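Local coordinates for actibind (Aspergillus niger, PDB 3TBJ), which probably cleaves RNA as a base-non-specific ribonuclease of the T2 family with a preference for adenylic acid, at residues G27-Q32 and Y202-G207; S73-I78 and F107-W112. All coordinates share one frame; numbering follows the deposited sequence.

Interaction 1. Residues G27-Q32 and Y202-G207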
loop_
_atom_site.group_PDB
_atom_site.type_symbol
_atom_site.label_atom_id
_atom_site.label_comp_id
_atom_site.label_asym_id
_atom_site.label_seq_id
_atom_site.Cartn_x
_atom_site.Cartn_y
_atom_site.Cartn_z
ATOM N N GLY A 27 -10.088 9.585 6.669
ATOM C CA GLY A 27 -9.326 8.485 6.033
ATOM C C GLY A 27 -8.688 7.549 7.062
ATOM O O GLY A 27 -7.497 7.450 7.169
ATOM N N GLY A 28 -9.538 6.813 7.746
ATOM C CA GLY A 28 -9.147 5.933 8.854
ATOM C C GLY A 28 -8.867 4.490 8.444
ATOM O O GLY A 28 -8.433 3.664 9.293
ATOM N N SER A 29 -9.221 4.141 7.222
ATOM C CA SER A 29 -8.966 2.777 6.717
ATOM C C SER A 29 -7.831 2.913 5.771
ATOM O O SER A 29 -7.977 3.603 4.749
ATOM C CB SER A 29 -10.185 2.236 5.983
ATOM O OG SER A 29 -9.856 0.934 5.609
ATOM N N LEU A 30 -6.682 2.404 6.137
ATOM C CA LEU A 30 -5.477 2.542 5.301
ATOM C C LEU A 30 -5.199 1.235 4.545
ATOM O O LEU A 30 -5.085 0.187 5.141
ATOM C CB LEU A 30 -4.245 2.886 6.166
ATOM C CG LEU A 30 -3.949 4.343 6.622
ATOM C CD1 LEU A 30 -3.529 5.160 5.387
ATOM C CD2 LEU A 30 -5.143 4.906 7.184
ATOM N N LEU A 31 -5.083 1.309 3.223
ATOM C CA LEU A 31 -4.983 0.170 2.318
ATOM C C LEU A 31 -3.564 0.116 1.757
ATOM O O LEU A 31 -3.136 0.997 1.089
ATOM C CB LEU A 31 -5.949 0.270 1.155
ATOM C CG LEU A 31 -7.454 0.021 1.390
ATOM C CD1 LEU A 31 -7.996 0.958 2.509
ATOM C CD2 LEU A 31 -8.150 0.198 0.081
ATOM N N GLN A 32 -2.840 -0.924 2.119
ATOM C CA GLN A 32 -1.567 -1.187 1.483
ATOM C C GLN A 32 -1.866 -2.085 0.321
ATOM O O GLN A 32 -2.294 -3.237 0.472
ATOM C CB GLN A 32 -0.551 -1.792 2.417
ATOM C CG GLN A 32 0.937 -1.611 2.040
ATOM C CD GLN A 32 1.338 -2.325 0.751
ATOM O OE1 GLN A 32 1.492 -3.539 0.721
ATOM N NE2 GLN A 32 1.595 -1.531 -0.308
ATOM N N TYR A 202 -6.138 -4.102 4.299
ATOM C CA TYR A 202 -6.749 -2.982 5.046
ATOM C C TYR A 202 -6.234 -2.945 6.471
ATOM O O TYR A 202 -6.065 -4.006 7.170
ATOM C CB TYR A 202 -8.287 -3.033 5.064
ATOM C CG TYR A 202 -8.995 -2.886 3.714
ATOM C CD1 TYR A 202 -9.767 -1.798 3.424
ATOM C CD2 TYR A 202 -8.898 -3.883 2.746
ATOM C CE1 TYR A 202 -10.392 -1.645 2.178
ATOM C CE2 TYR A 202 -9.538 -3.766 1.520
ATOM C CZ TYR A 202 -10.298 -2.665 1.259
ATOM O OH TYR A 202 -10.924 -2.538 0.034
ATOM N N PHE A 203 -6.041 -1.724 6.960
ATOM C CA PHE A 203 -5.621 -1.474 8.342
ATOM C C PHE A 203 -6.361 -0.304 8.939
ATOM O O PHE A 203 -6.825 0.648 8.259
ATOM C CB PHE A 203 -4.147 -1.067 8.349
ATOM C CG PHE A 203 -3.194 -2.117 7.922
ATOM C CD1 PHE A 203 -2.691 -3.021 8.843
ATOM C CD2 PHE A 203 -2.849 -2.249 6.598
ATOM C CE1 PHE A 203 -1.801 -3.960 8.454
ATOM C CE2 PHE A 203 -1.966 -3.202 6.192
ATOM C CZ PHE A 203 -1.444 -4.075 7.137
ATOM N N ASN A 204 -6.465 -0.354 10.236
ATOM C CA ASN A 204 -6.742 0.848 11.017
ATOM C C ASN A 204 -5.443 1.156 11.783
ATOM O O ASN A 204 -4.527 0.296 11.877
ATOM C CB ASN A 204 -7.910 0.631 11.929
ATOM C CG ASN A 204 -9.238 0.361 11.166
ATOM O OD1 ASN A 204 -9.536 0.915 10.093
ATOM N ND2 ASN A 204 -9.993 -0.508 11.714
ATOM N N VAL A 205 -5.358 2.385 12.288
ATOM C CA VAL A 205 -4.069 3.036 12.751
ATOM C C VAL A 205 -4.300 3.670 14.134
ATOM O O VAL A 205 -5.241 4.394 14.365
ATOM C CB VAL A 205 -3.478 4.075 11.785
ATOM C CG1 VAL A 205 -2.171 4.628 12.315
ATOM C CG2 VAL A 205 -3.171 3.392 10.365
ATOM N N LYS A 206 -3.390 3.309 15.031
ATOM C CA LYS A 206 -3.235 3.948 16.323
ATOM C C LYS A 206 -2.105 4.981 16.158
ATOM O O LYS A 206 -0.952 4.610 15.976
ATOM C CB LYS A 206 -2.839 2.905 17.345
ATOM C CG LYS A 206 -3.948 1.799 17.592
ATOM C CD LYS A 206 -3.520 0.623 18.538
ATOM C CE LYS A 206 -3.675 0.948 20.018
ATOM N NZ LYS A 206 -5.061 1.232 20.540
ATOM N N GLY A 207 -2.442 6.254 16.291
ATOM C CA GLY A 207 -1.499 7.318 16.153
ATOM C C GLY A 207 -1.343 7.834 14.712
ATOM O O GLY A 207 -2.317 7.957 13.963
#
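Tyr202 lies alongside Leu31, and the two side chains point the same way. They form a non-hydrogen-bonded pair between antiparallel strands 29-35 and 195-206. Leu31 CG sits over one face of the Tyr202 ring, a CH-pi contact 3.7 Å from the ring centroid and shifted toward the rim. Its methyl groups lie along the CD1-CE1-CZ side of the ring; Leu31 CD1 comes to 3.4 Å from Tyr202 CD1. Ser29 OG meets that ring at its edge, in plane, 3.5 Å from Tyr202 CD1. The Tyr202 CG is anti to the carbonyl carbon (chi1 -64°), which swings the ring back over Leu31.

Leu30 and Phe203, on the other face of the sheet, share two backbone hydrogen bonds. Leu30 N to Phe203 O is 2.8 Å and fairly straight, at 162°. Phe203 N to Leu30 O is equally short but more bent, at 137°. The Leu30 side chain meets Val205, with CG 3.9 Å from Val205 CG2. Outside the two segments, Leu146 of helix 134-148 packs on Phe203, and His182 meets its ring edge-to-face.

Gly28 and Ser29 both face Asp56 of strand 49-56, on the neighbouring pairing, in a classic beta bulge. In this buried part of the central antiparallel sheet of the ribonuclease T2 domain, one reciprocal amide pair joins the strands, neighbouring segments take further backbone groups, and apolar and aromatic side chains pack on both faces.

Interaction 2. Residues S73-I78 and F107-W112. With NAG (2-acetamido-2-deoxy-beta-D-glucopyranose), chain B; PO4 (phosphate ion), chain D.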
loop_
_atom_site.group_PDB
_atom_site.type_symbol
_atom_site.label_atom_id
_atom_site.label_comp_id
_atom_site.label_asym_id
_atom_site.label_seq_id
_atom_site.Cartn_x
_atom_site.Cartn_y
_atom_site.Cartn_z
ATOM N N SER A 73 5.809 17.247 -9.077
ATOM C CA SER A 73 6.230 16.584 -10.312
ATOM C C SER A 73 7.697 16.220 -10.222
ATOM O O SER A 73 8.365 16.046 -11.248
ATOM C CB SER A 73 6.023 17.495 -11.548
ATOM O OG SER A 73 6.557 18.765 -11.300
ATOM N N ASN A 74 8.188 16.005 -9.013
ATOM C CA ASN A 74 9.642 15.775 -8.824
ATOM C C ASN A 74 9.930 14.931 -7.630
ATOM O O ASN A 74 10.834 15.237 -6.851
ATOM C CB ASN A 74 10.401 17.078 -8.693
ATOM C CG ASN A 74 9.933 17.906 -7.440
ATOM O OD1 ASN A 74 8.918 17.623 -6.817
ATOM N ND2 ASN A 74 10.662 18.942 -7.128
ATOM N N ILE A 75 9.228 13.796 -7.546
ATOM C CA ILE A 75 9.410 12.899 -6.413
ATOM C C ILE A 75 10.812 12.349 -6.337
ATOM O O ILE A 75 11.398 12.273 -5.254
ATOM C CB ILE A 75 8.409 11.684 -6.494
ATOM C CG1 ILE A 75 6.930 12.091 -6.363
ATOM C CG2 ILE A 75 8.765 10.603 -5.411
ATOM C CD1 ILE A 75 6.573 12.874 -5.067
ATOM N N THR A 76 11.409 11.965 -7.471
ATOM C CA THR A 76 12.747 11.383 -7.472
ATOM C C THR A 76 13.753 12.430 -6.961
ATOM O O THR A 76 14.651 12.173 -6.147
ATOM C CB THR A 76 13.167 11.017 -8.914
ATOM O OG1 THR A 76 12.313 9.982 -9.338
ATOM C CG2 THR A 76 14.630 10.502 -8.989
ATOM N N SER A 77 13.577 13.666 -7.389
ATOM C CA SER A 77 14.457 14.744 -6.894
ATOM C C SER A 77 14.287 15.013 -5.409
ATOM O O SER A 77 15.269 15.339 -4.687
ATOM C CB SER A 77 14.221 16.054 -7.669
ATOM O OG SER A 77 14.552 15.821 -9.037
ATOM N N ILE A 78 13.036 14.941 -4.925
ATOM C CA ILE A 78 12.752 15.135 -3.478
ATOM C C ILE A 78 13.430 14.037 -2.687
ATOM O O ILE A 78 14.151 14.327 -1.716
ATOM C CB ILE A 78 11.264 15.120 -3.217
ATOM C CG1 ILE A 78 10.611 16.392 -3.708
ATOM C CG2 ILE A 78 10.980 14.830 -1.710
ATOM C CD1 ILE A 78 9.096 16.285 -3.833
ATOM N N PHE A 107 4.401 7.567 -11.975
ATOM C CA PHE A 107 3.614 6.661 -11.094
ATOM C C PHE A 107 3.695 7.142 -9.639
ATOM O O PHE A 107 2.677 7.191 -8.884
ATOM C CB PHE A 107 4.136 5.204 -11.229
ATOM C CG PHE A 107 3.360 4.138 -10.490
ATOM C CD1 PHE A 107 2.072 4.241 -10.125
ATOM C CD2 PHE A 107 4.011 2.996 -10.127
ATOM C CE1 PHE A 107 1.427 3.197 -9.474
ATOM C CE2 PHE A 107 3.390 1.962 -9.539
ATOM C CZ PHE A 107 2.129 2.042 -9.170
ATOM N N TRP A 108 4.931 7.445 -9.193
ATOM C CA TRP A 108 5.097 7.887 -7.788
ATOM C C TRP A 108 4.468 9.231 -7.543
ATOM O O TRP A 108 3.851 9.458 -6.502
ATOM C CB TRP A 108 6.571 7.892 -7.474
ATOM C CG TRP A 108 7.234 6.568 -7.668
ATOM C CD1 TRP A 108 6.688 5.295 -7.500
ATOM C CD2 TRP A 108 8.642 6.331 -7.919
ATOM N NE1 TRP A 108 7.636 4.339 -7.749
ATOM C CE2 TRP A 108 8.842 4.934 -7.935
ATOM C CE3 TRP A 108 9.735 7.159 -8.088
ATOM C CZ2 TRP A 108 10.065 4.368 -8.241
ATOM C CZ3 TRP A 108 10.982 6.579 -8.370
ATOM C CH2 TRP A 108 11.130 5.194 -8.411
ATOM N N GLU A 109 4.585 10.125 -8.526
ATOM C CA GLU A 109 3.843 11.393 -8.434
ATOM C C GLU A 109 2.345 11.070 -8.234
ATOM O O GLU A 109 1.642 11.700 -7.413
ATOM C CB GLU A 109 3.990 12.210 -9.722
ATOM C CG GLU A 109 5.375 12.751 -9.862
ATOM C CD GLU A 109 5.600 13.351 -11.277
ATOM O OE1 GLU A 109 4.608 13.524 -12.002
ATOM O OE2 GLU A 109 6.765 13.575 -11.678
ATOM N N HIS A 110 1.817 10.200 -9.067
ATOM C CA HIS A 110 0.345 9.855 -9.010
ATOM C C HIS A 110 -0.043 9.395 -7.629
ATOM O O HIS A 110 -1.021 9.862 -7.013
ATOM C CB HIS A 110 -0.008 8.832 -10.070
ATOM C CG HIS A 110 -1.411 8.316 -9.973
ATOM N ND1 HIS A 110 -2.496 9.083 -10.340
ATOM C CD2 HIS A 110 -1.903 7.131 -9.539
ATOM C CE1 HIS A 110 -3.610 8.409 -10.072
ATOM N NE2 HIS A 110 -3.279 7.209 -9.602
ATOM N N GLU A 111 0.707 8.425 -7.086
ATOM C CA GLU A 111 0.416 7.934 -5.764
ATOM C C GLU A 111 0.469 8.996 -4.644
ATOM O O GLU A 111 -0.475 9.105 -3.856
ATOM C CB GLU A 111 1.310 6.735 -5.418
ATOM C CG GLU A 111 0.880 5.509 -6.322
ATOM C CD GLU A 111 -0.613 5.040 -6.206
ATOM O OE1 GLU A 111 -1.120 4.994 -5.024
ATOM O OE2 GLU A 111 -1.313 4.763 -7.273
ATOM N N TRP A 112 1.538 9.799 -4.608
ATOM C CA TRP A 112 1.624 10.893 -3.599
ATOM C C TRP A 112 0.462 11.888 -3.866
ATOM O O TRP A 112 -0.224 12.287 -2.928
ATOM C CB TRP A 112 3.017 11.598 -3.654
ATOM C CG TRP A 112 2.942 12.839 -2.893
ATOM C CD1 TRP A 112 2.786 14.065 -3.383
ATOM C CD2 TRP A 112 2.758 12.938 -1.472
ATOM N NE1 TRP A 112 2.614 14.981 -2.341
ATOM C CE2 TRP A 112 2.504 14.274 -1.165
ATOM C CE3 TRP A 112 2.753 12.009 -0.464
ATOM C CZ2 TRP A 112 2.311 14.716 0.153
ATOM C CZ3 TRP A 112 2.482 12.413 0.852
ATOM C CH2 TRP A 112 2.241 13.748 1.122
HETATM C C1 NAG B . 10.219 19.817 -6.006
HETATM C C2 NAG B . 11.419 20.598 -5.416
HETATM C C3 NAG B . 10.950 21.619 -4.354
HETATM C C4 NAG B . 9.897 22.463 -4.946
HETATM C C5 NAG B . 8.714 21.634 -5.528
HETATM C C6 NAG B . 7.492 22.326 -6.104
HETATM C C7 NAG B . 13.546 19.404 -5.292
HETATM C C8 NAG B . 14.577 18.664 -4.521
HETATM N N2 NAG B . 12.410 19.791 -4.734
HETATM O O3 NAG B . 12.098 22.362 -3.959
HETATM O O4 NAG B . 9.450 23.226 -3.870
HETATM O O5 NAG B . 9.259 20.729 -6.502
HETATM O O6 NAG B . 7.985 23.264 -7.018
HETATM O O7 NAG B . 13.812 19.674 -6.435
HETATM P P PO4 D . -4.862 4.408 -7.734
HETATM O O1 PO4 D . -6.050 5.028 -7.008
HETATM O O2 PO4 D . -5.250 2.911 -7.949
HETATM O O3 PO4 D . -3.548 4.434 -6.907
HETATM O O4 PO4 D . -4.639 5.170 -9.009
#
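Ser73 meets Glu109 where the chain enters helix 75-81. The Glu109 side chain runs extended beyond CG (chi2 170°), which brings its carboxylate up to the Ser73 backbone. Glu109 OE2 stands 3.0 Å from Ser73 O, but both are acceptors and no bond joins them. Glu105 is also close to this carboxylate, so the crowding of acidic oxygens may favour protonation.

Asn74 follows at the N-cap position. Its side chain makes no capping bond, and its CB points away from segment 107-112. Its ND2 is instead bonded covalently to C1 of N-acetylglucosamine.

Ile75 is the main apolar link and points toward helix 104-116. Its backbone N donates to Glu105. Its branches separate: CG2 reaches Trp108 CB at 4.1 Å, while CD1 reaches Trp112 CB at 4.0 Å. Between them, Ile75 CG1 rests against the backbone, 3.7 Å from Glu109 N. Val136 and Phe140 of helix 134-148 also pack on Ile75. Thr76 OG1 is hydrogen-bonded to Glu105 and lies at the edge of the Trp108 indole, 3.8 Å from CZ3. The indole nitrogens bond elsewhere, Trp108 NE1 to Trp95 O and Trp112 NE1 to Arg70 O.

On the same helix, His110 NE2 donates to a phosphate ion, probably from the crystallisation liquor, which His115 and Lys114 also bind, and Glu111 is a predicted active-site residue. The contact thus joins a helix whose N-cap residue, Asn74, carries a glycan to the helix bearing these groups, through apolar packing round Ile75, with the Glu109 carboxylate against the Ser73 backbone and no salt bridge.

In the fold
Interaction 1 is buried throughout and joins two strands of the central antiparallel sheet. Interaction 2 is only partly buried and joins two helices nearer the surface. Their centres are about 22 Å apart, and they do not touch. Segments 73-78 and 107-112 both lie in the chain between 27-32 and 202-207. Helix 134-148 packs against residues of both contacts. Backbone hydrogen bonds set the register in the sheet, whereas side-chain packing dominates between the helices. Both lie near the predicted catalytic residues: Gln32 is about 6 Å from His51, side chain to side chain, and segment 107-112 holds Glu111.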